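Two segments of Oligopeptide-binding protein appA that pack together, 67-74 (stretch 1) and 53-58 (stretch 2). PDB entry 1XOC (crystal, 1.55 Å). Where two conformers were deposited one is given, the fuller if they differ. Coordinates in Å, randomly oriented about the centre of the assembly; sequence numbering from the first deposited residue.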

# COMPACT_ATOMS: atom_id res chain seq x y z
N LEU A 67 -10.09 1.01 -19.28
CA LEU A 67 -10.92 2.20 -19.11
C LEU A 67 -12.03 1.92 -18.08
O LEU A 67 -12.61 0.82 -18.11
CB LEU A 67 -11.59 2.52 -20.46
CG LEU A 67 -10.72 3.23 -21.49
CD1 LEU A 67 -9.20 3.19 -21.24
CD2 LEU A 67 -11.08 2.71 -22.88
N SER A 68 -12.34 2.88 -17.21
CA SER A 68 -13.46 2.71 -16.31
C SER A 68 -14.41 3.93 -16.48
O SER A 68 -15.34 3.84 -17.27
CB SER A 68 -12.95 2.55 -14.87
OG SER A 68 -14.04 2.38 -13.97
N LEU A 69 -14.15 5.04 -15.80
CA LEU A 69 -14.93 6.26 -15.99
C LEU A 69 -14.66 6.88 -17.39
O LEU A 69 -15.55 7.48 -18.01
CB LEU A 69 -14.65 7.26 -14.88
CG LEU A 69 -15.38 8.58 -14.85
CD1 LEU A 69 -16.90 8.35 -14.87
CD2 LEU A 69 -14.91 9.35 -13.62
N ALA A 70 -13.43 6.75 -17.88
CA ALA A 70 -13.08 7.25 -19.20
C ALA A 70 -13.75 6.46 -20.33
O ALA A 70 -13.82 5.24 -20.26
CB ALA A 70 -11.56 7.20 -19.38
N GLU A 71 -14.30 7.18 -21.31
CA GLU A 71 -14.80 6.61 -22.57
C GLU A 71 -13.64 6.33 -23.51
O GLU A 71 -13.65 5.31 -24.19
CB GLU A 71 -15.79 7.59 -23.21
CG GLU A 71 -16.58 7.03 -24.34
CD GLU A 71 -17.85 7.83 -24.69
OE1 GLU A 71 -18.34 8.70 -23.91
OE2 GLU A 71 -18.38 7.56 -25.79
N SER A 72 -12.67 7.23 -23.56
CA SER A 72 -11.48 7.05 -24.33
C SER A 72 -10.31 7.90 -23.80
O SER A 72 -10.52 8.92 -23.17
CB SER A 72 -11.76 7.41 -25.79
OG SER A 72 -12.05 8.78 -25.88
N ILE A 73 -9.09 7.42 -24.04
CA ILE A 73 -7.86 8.12 -23.69
C ILE A 73 -6.94 8.07 -24.91
O ILE A 73 -6.65 6.99 -25.47
CB ILE A 73 -7.14 7.44 -22.58
CG1 ILE A 73 -8.07 7.42 -21.37
CG2 ILE A 73 -5.82 8.18 -22.26
CD1 ILE A 73 -7.51 6.67 -20.18
N LYS A 74 -6.50 9.24 -25.36
CA LYS A 74 -5.55 9.33 -26.47
C LYS A 74 -4.25 9.92 -25.96
O LYS A 74 -4.24 11.00 -25.39
CB LYS A 74 -6.12 10.24 -27.56
CG LYS A 74 -5.22 10.48 -28.71
CD LYS A 74 -5.05 9.25 -29.59
CE LYS A 74 -4.26 9.55 -30.86
NZ LYS A 74 -3.68 8.31 -31.42
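Stretch 2, residues 53-58: YSFLTK

Stretch 2 runs antiparallel to the first half of stretch 1, and the two are joined mainly through their backbones. Tyr 53, the first residue to leave the helical conformation after a preceding helix, makes no contact; from there the chain passes through extended residues at Ser 54 and Phe 55, kinks at Leu 56 (phi/psi -60/-39), and becomes a strand at Thr 57 and Lys 58. The contact is compact, burying 393 Å² summed over both sides.

Leu 67 forms an antiparallel, non-hydrogen-bonded bridge with Thr 57, their CA atoms 4.5 Å apart. Both side chains leave their CA atoms away from the opposing stretch and diverge, so the pairing here is one of main chains.

At Ser 68 the amide donates a nearly straight hydrogen bond to the carbonyl of Leu 56 (Ser 68 N to Leu 56 O, 3.0 Å). The short side chain points toward stretch 2, bringing Ser 68 CB to 3.3 Å from Phe 55 O and to 4.1 Å from Lys 58 CB. Its hydroxyl extends the contact through two waters: Ser 68 OG lies 2.7 Å from each, and water 1 accepts from Phe 55 N at 3.0 Å while water 2 accepts from Lys 58 NZ, also at 3.0 Å.

The backbone then departs from regular strand geometry, with phi/psi of -126/-85 at Ser 68 and -68/-34 at Leu 69. This bend allows successive amides to address the same short segment of stretch 2. Leu 69 N donates to Phe 55 O at 3.0 Å, and Ala 70 N donates to Leu 56 O at 3.2 Å, so the Leu 56 carbonyl accepts from both Ser 68 and Ala 70.

Apolar contacts accompany these bonds. Leu 69, in the t,p rotamer, places CD2 4.2 Å from Leu 56 CD2 and also 4.2 Å from Ser 54 CB. Although the CA-to-CB bond of Leu 56 points away from stretch 1, the end of its side chain comes nearer, and its CD2 also lies 4.3 Å from Ala 70 CB. Leu 56 accordingly has more area covered by the other stretch than any other residue here.

Past Ala 70 the chain turns a corner at Glu 71, which points away from stretch 2 and has no contact with it. Ser 72 and Lys 74 are out of reach, but Ile 73 returns toward stretch 2, its extended m,t side chain carrying CD1 to 3.6 Å from Thr 57 CG2.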

# COMPACT_ATOMS: atom_id res chain seq x y z
N TYR A 53 -15.89 5.64 -4.84
CA TYR A 53 -15.55 6.57 -5.90
C TYR A 53 -15.35 5.85 -7.20
O TYR A 53 -15.23 4.61 -7.22
CB TYR A 53 -14.25 7.32 -5.54
CG TYR A 53 -14.38 8.11 -4.27
CD1 TYR A 53 -15.24 9.20 -4.21
CD2 TYR A 53 -13.61 7.80 -3.18
CE1 TYR A 53 -15.39 9.93 -3.05
CE2 TYR A 53 -13.74 8.53 -2.03
CZ TYR A 53 -14.62 9.58 -1.98
OH TYR A 53 -14.70 10.31 -0.78
N SER A 54 -15.25 6.63 -8.26
CA SER A 54 -14.85 6.17 -9.57
C SER A 54 -13.49 6.79 -9.95
O SER A 54 -13.09 7.84 -9.44
CB SER A 54 -15.88 6.54 -10.62
OG SER A 54 -17.16 5.99 -10.32
N PHE A 55 -12.89 6.13 -10.95
CA PHE A 55 -11.53 6.40 -11.43
C PHE A 55 -11.55 6.34 -12.95
O PHE A 55 -12.28 5.54 -13.55
CB PHE A 55 -10.58 5.32 -10.88
CG PHE A 55 -10.62 5.23 -9.34
CD1 PHE A 55 -9.63 5.80 -8.53
CD2 PHE A 55 -11.65 4.54 -8.73
CE1 PHE A 55 -9.74 5.72 -7.12
CE2 PHE A 55 -11.73 4.48 -7.32
CZ PHE A 55 -10.79 5.03 -6.58
N LEU A 56 -10.72 7.15 -13.59
CA LEU A 56 -10.69 7.19 -15.02
C LEU A 56 -10.33 5.81 -15.61
O LEU A 56 -10.85 5.39 -16.66
CB LEU A 56 -9.70 8.26 -15.52
CG LEU A 56 -10.25 9.68 -15.32
CD1 LEU A 56 -9.16 10.72 -15.63
CD2 LEU A 56 -11.55 9.94 -16.07
N THR A 57 -9.40 5.11 -14.97
CA THR A 57 -8.98 3.77 -15.39
C THR A 57 -8.99 2.82 -14.22
O THR A 57 -9.14 3.26 -13.06
CB THR A 57 -7.56 3.76 -15.97
OG1 THR A 57 -6.66 4.27 -14.96
CG2 THR A 57 -7.46 4.58 -17.26
N LYS A 58 -8.77 1.55 -14.46
CA LYS A 58 -8.75 0.51 -13.46
C LYS A 58 -7.78 -0.56 -13.92
O LYS A 58 -7.80 -0.95 -15.09
CB LYS A 58 -10.16 -0.09 -13.33
CG LYS A 58 -10.35 -1.18 -12.34
CD LYS A 58 -11.79 -1.75 -12.45
CE LYS A 58 -12.79 -1.03 -11.58
NZ LYS A 58 -14.19 -1.57 -11.80
O HOH W 1 -14.01 3.43 -11.46
O HOH W 2 -15.00 -0.09 -14.23